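Local structure of endoglucanase E-5 (Thermobifida fusca, 2CKS) at residues 46-51 with 83-88; 6-11 with 56-61. The protein cleaves internal beta-1,4-glucosidic linkages in cellulose, lichenin and cereal beta-glucans, the work of the family 5 glycoside hydrolase catalytic domain described here. All coordinates share one frame; numbering follows the deposited sequence. Where two conformers were deposited one is given.

Both contacts lie around strand 59-65, the second of the TIM barrel, and their centres are about 13 Å apart. Along the chain the segments come in the order 6-11, 46-51, 56-61, 83-88, so the two pairings interleave. Contact 1 joins helices 45-54 and 75-90, neighbours on the outside of the barrel, and strand 59-65 runs between them in sequence. Contact 2 lies where that strand begins and helix 4-8, which precedes the barrel strands, comes up to it. They meet directly: Leu48 and Leu51 pack on Ile60, and Leu51 O probably accepts a hydrogen bond from Ala57 N. Together they join the N-terminal helix, an inner strand and two outer helices of the catalytic domain.

Contact 1. Residues 46-51 with 83-88; sequences SSLDAL and HQLIDM. With ZN (zinc ion), chain D.
Leu48 reaches across from helix 45-54 to Met88 and Leu85 on helix 75-90, and its CD1 methyl does all the touching. That methyl lies 3.9 Å from Met88 CE and 4.3 Å from Leu85 CD2, so one branch of the leucine meets two residues that sit a helical turn apart. Leu48 and Met88 cross at about a right angle. The methionine runs extended to its sulfur and then bends (chi3 80°), which turns the terminal methyl onto the leucine as its closest atom, the sulfur standing just behind it. Leu85 meets the same methyl with a branch end, its CB not being aimed straight across. The contact is small and wholly apolar, with no hydrogen bond between the helices, and the closest pair of CA atoms, Leu48 CA and Met88 CA, is 8.1 Å apart.

One residue on, Asp49 lies on the looser, partly exposed side. Its OD1 binds a zinc ion at 2.0 Å, and Asp45, at the start of the same helix, supplies a second ligand. OD2 of Asp49 is turned to a salt bridge with Arg92, just beyond the end of helix 75-90, so one carboxylate serves both a metal and a guanidinium. This zinc is not the one held by Glu139 and Glu231.

Towards the barrel, Leu85 packs on Leu62 of strand 59-65, the strand that links the two helices in sequence and over which both sit, while His83 and Ile86 carry helix 75-90 onto helix 112-126.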
# COMPACT_ATOMS: atom_id res chain seq x y z
N SER A 46 11.95 16.05 7.51
CA SER A 46 12.96 15.21 8.14
C SER A 46 12.65 13.70 8.08
O SER A 46 13.52 12.90 7.73
CB SER A 46 13.15 15.64 9.59
OG SER A 46 14.26 14.98 10.15
N SER A 47 11.43 13.31 8.42
CA SER A 47 11.10 11.88 8.46
C SER A 47 11.04 11.26 7.07
O SER A 47 11.40 10.10 6.89
CB SER A 47 9.78 11.62 9.20
OG SER A 47 8.66 11.99 8.42
N LEU A 48 10.60 12.04 6.09
CA LEU A 48 10.52 11.54 4.71
C LEU A 48 11.90 11.51 4.06
O LEU A 48 12.21 10.59 3.30
CB LEU A 48 9.52 12.37 3.88
CG LEU A 48 8.07 12.24 4.36
CD1 LEU A 48 7.15 13.09 3.52
CD2 LEU A 48 7.59 10.79 4.36
N ASP A 49 12.76 12.47 4.37
CA ASP A 49 14.14 12.40 3.91
C ASP A 49 14.80 11.14 4.45
O ASP A 49 15.51 10.46 3.74
CB ASP A 49 14.96 13.61 4.38
CG ASP A 49 14.64 14.88 3.62
OD1 ASP A 49 15.28 15.91 3.93
OD2 ASP A 49 13.79 14.95 2.71
N ALA A 50 14.55 10.82 5.71
CA ALA A 50 15.12 9.62 6.31
C ALA A 50 14.64 8.37 5.58
O ALA A 50 15.42 7.49 5.24
CB ALA A 50 14.75 9.55 7.77
N LEU A 51 13.34 8.30 5.31
CA LEU A 51 12.77 7.15 4.63
C LEU A 51 13.42 6.93 3.26
O LEU A 51 13.71 5.80 2.88
CB LEU A 51 11.26 7.31 4.49
CG LEU A 51 10.51 6.18 3.78
CD1 LEU A 51 10.69 4.87 4.54
CD2 LEU A 51 9.04 6.54 3.63
N HIS A 83 -2.11 15.96 -2.08
CA HIS A 83 -1.33 16.57 -3.15
C HIS A 83 0.06 16.93 -2.65
O HIS A 83 1.06 16.69 -3.32
CB HIS A 83 -1.99 17.86 -3.63
CG HIS A 83 -3.22 17.68 -4.46
ND1 HIS A 83 -3.30 16.79 -5.52
CD2 HIS A 83 -4.41 18.32 -4.42
CE1 HIS A 83 -4.49 16.89 -6.08
NE2 HIS A 83 -5.18 17.82 -5.43
N GLN A 84 0.13 17.55 -1.47
CA GLN A 84 1.40 17.95 -0.90
C GLN A 84 2.30 16.74 -0.65
O GLN A 84 3.47 16.78 -0.97
CB GLN A 84 1.17 18.70 0.40
CG GLN A 84 2.40 19.30 1.01
CD GLN A 84 2.05 20.14 2.21
OE1 GLN A 84 1.43 19.64 3.15
NE2 GLN A 84 2.37 21.42 2.15
N LEU A 85 1.73 15.66 -0.13
CA LEU A 85 2.53 14.47 0.17
C LEU A 85 2.98 13.76 -1.10
O LEU A 85 4.07 13.22 -1.16
CB LEU A 85 1.76 13.52 1.08
CG LEU A 85 1.59 13.99 2.54
CD1 LEU A 85 0.51 13.15 3.22
CD2 LEU A 85 2.90 13.90 3.30
N ILE A 86 2.15 13.76 -2.14
CA ILE A 86 2.54 13.17 -3.42
C ILE A 86 3.74 13.92 -3.99
O ILE A 86 4.68 13.31 -4.47
CB ILE A 86 1.36 13.17 -4.41
CG1 ILE A 86 0.31 12.15 -3.98
CG2 ILE A 86 1.83 12.83 -5.84
CD1 ILE A 86 -1.04 12.39 -4.61
N ASP A 87 3.68 15.25 -3.95
CA ASP A 87 4.79 16.07 -4.42
C ASP A 87 6.05 15.87 -3.57
O ASP A 87 7.14 15.79 -4.11
CB ASP A 87 4.41 17.55 -4.43
CG ASP A 87 3.39 17.89 -5.50
OD1 ASP A 87 3.19 17.06 -6.42
OD2 ASP A 87 2.72 18.95 -5.49
N MET A 88 5.88 15.77 -2.26
CA MET A 88 7.02 15.58 -1.37
C MET A 88 7.71 14.25 -1.65
O MET A 88 8.93 14.17 -1.72
CB MET A 88 6.59 15.64 0.10
CG MET A 88 6.29 17.02 0.58
SD MET A 88 5.80 17.06 2.30
CE MET A 88 7.41 16.95 3.12
ZN ZN D . 14.68 17.65 3.22

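Contact 2. Residues 6-11 with 56-61; sequences ERYGKV and KADIIR
Arg7 and Asp58 face one another through a water molecule. The water accepts a hydrogen bond from Arg7 NH2 at 3.0 Å and donates one to Asp58 OD1 at 2.7 Å. It lies in the guanidinium plane, at its edge, and also at the edge of the Tyr8 ring, with Tyr8 OH 2.8 Å away.

The opposite charges are near but not in contact: Arg7 NH2 stands 4.1 Å from Asp58 OD1, beyond a salt bridge, and the two planar groups are inclined by 55°. A bend in the arginine chain at chi3 (-63°) brings its guanidinium back beside the next residue, where Arg7 NH1 gives a weak hydrogen bond to Tyr8 OH (3.1 Å, 142°). Asp58 OD2 has a partner of its own, the backbone N of Arg29.

The tyrosine adds van der Waals contact, its CE2 lying 4.3 Å from Asp58 OD1, which sits at the ring edge near its plane.

Asp58 immediately precedes strand 59-65, and its backbone bonds to Arg29 and Tyr95 join it to the strands on either side. The short N-terminal helix 4-8 lies against the barrel where strands 59-65 and 95-101 begin, with Tyr8 also resting on Leu28 and on Tyr95.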
# COMPACT_ATOMS: atom_id res chain seq x y z
N GLU A 6 14.16 7.29 -10.72
CA GLU A 6 15.06 7.48 -11.85
C GLU A 6 15.53 6.16 -12.44
O GLU A 6 15.74 6.06 -13.65
CB GLU A 6 16.24 8.32 -11.44
CG GLU A 6 15.85 9.78 -11.30
CD GLU A 6 16.73 10.56 -10.35
OE1 GLU A 6 16.34 11.72 -10.05
OE2 GLU A 6 17.79 10.05 -9.91
N ARG A 7 15.71 5.17 -11.57
CA ARG A 7 16.27 3.90 -11.98
C ARG A 7 15.26 2.99 -12.67
O ARG A 7 15.63 2.24 -13.57
CB ARG A 7 16.91 3.19 -10.79
CG ARG A 7 18.22 3.84 -10.41
CD ARG A 7 18.99 3.14 -9.31
NE ARG A 7 18.25 3.15 -8.05
CZ ARG A 7 17.63 2.10 -7.53
NH1 ARG A 7 17.62 0.93 -8.14
NH2 ARG A 7 17.00 2.24 -6.37
N TYR A 8 13.99 3.07 -12.29
CA TYR A 8 12.97 2.19 -12.86
C TYR A 8 11.98 2.90 -13.77
O TYR A 8 11.32 2.27 -14.59
CB TYR A 8 12.22 1.46 -11.75
CG TYR A 8 13.11 0.71 -10.79
CD1 TYR A 8 14.05 -0.22 -11.25
CD2 TYR A 8 13.02 0.92 -9.42
CE1 TYR A 8 14.86 -0.92 -10.37
CE2 TYR A 8 13.83 0.23 -8.53
CZ TYR A 8 14.74 -0.68 -9.01
OH TYR A 8 15.55 -1.37 -8.13
N GLY A 9 11.86 4.22 -13.63
CA GLY A 9 11.03 5.00 -14.52
C GLY A 9 9.54 4.71 -14.41
O GLY A 9 9.00 4.47 -13.34
N LYS A 10 8.89 4.72 -15.57
CA LYS A 10 7.45 4.56 -15.67
C LYS A 10 7.09 3.09 -15.53
O LYS A 10 7.01 2.35 -16.51
CB LYS A 10 7.00 5.11 -17.01
CG LYS A 10 5.52 5.19 -17.21
CD LYS A 10 5.23 5.48 -18.68
CE LYS A 10 3.89 6.12 -18.86
NZ LYS A 10 3.80 6.85 -20.15
N VAL A 11 6.86 2.65 -14.30
CA VAL A 11 6.59 1.25 -14.07
C VAL A 11 5.23 0.88 -14.68
O VAL A 11 4.33 1.71 -14.76
CB VAL A 11 6.66 0.88 -12.57
CG1 VAL A 11 8.09 1.07 -12.02
CG2 VAL A 11 5.67 1.66 -11.74
N LYS A 56 16.38 3.86 2.41
CA LYS A 56 16.45 3.41 1.02
C LYS A 56 15.15 2.77 0.54
O LYS A 56 15.17 1.82 -0.24
CB LYS A 56 17.62 2.44 0.78
CG LYS A 56 18.96 2.95 1.29
CD LYS A 56 19.30 4.31 0.71
CE LYS A 56 20.81 4.57 0.72
NZ LYS A 56 21.13 5.99 0.41
N ALA A 57 14.02 3.26 1.03
CA ALA A 57 12.72 2.82 0.52
C ALA A 57 12.58 3.19 -0.95
O ALA A 57 13.08 4.23 -1.38
CB ALA A 57 11.61 3.45 1.31
N ASP A 58 11.92 2.33 -1.72
CA ASP A 58 11.56 2.60 -3.11
C ASP A 58 10.24 3.35 -3.26
O ASP A 58 9.99 4.01 -4.26
CB ASP A 58 11.38 1.29 -3.88
CG ASP A 58 12.63 0.47 -3.94
OD1 ASP A 58 13.68 1.03 -4.32
OD2 ASP A 58 12.66 -0.75 -3.63
N ILE A 59 9.38 3.20 -2.25
CA ILE A 59 7.97 3.53 -2.39
C ILE A 59 7.38 3.86 -1.02
O ILE A 59 7.81 3.32 0.01
CB ILE A 59 7.26 2.33 -3.07
CG1 ILE A 59 5.79 2.61 -3.41
CG2 ILE A 59 7.37 1.07 -2.24
CD1 ILE A 59 5.25 1.66 -4.47
N ILE A 60 6.42 4.77 -1.02
CA ILE A 60 5.66 5.13 0.17
C ILE A 60 4.18 5.04 -0.18
O ILE A 60 3.75 5.51 -1.23
CB ILE A 60 6.02 6.56 0.68
CG1 ILE A 60 5.27 6.86 2.00
CG2 ILE A 60 5.72 7.63 -0.34
CD1 ILE A 60 5.75 8.08 2.71
N ARG A 61 3.42 4.41 0.70
CA ARG A 61 1.98 4.36 0.57
C ARG A 61 1.38 5.40 1.50
O ARG A 61 1.65 5.40 2.71
CB ARG A 61 1.51 2.97 0.91
CG ARG A 61 0.01 2.77 0.98
CD ARG A 61 -0.23 1.39 1.43
NE ARG A 61 -1.58 0.87 1.39
CZ ARG A 61 -2.24 0.41 2.45
NH1 ARG A 61 -1.77 0.52 3.69
NH2 ARG A 61 -3.41 -0.15 2.27
O HOH W 1 15.67 -0.34 -5.51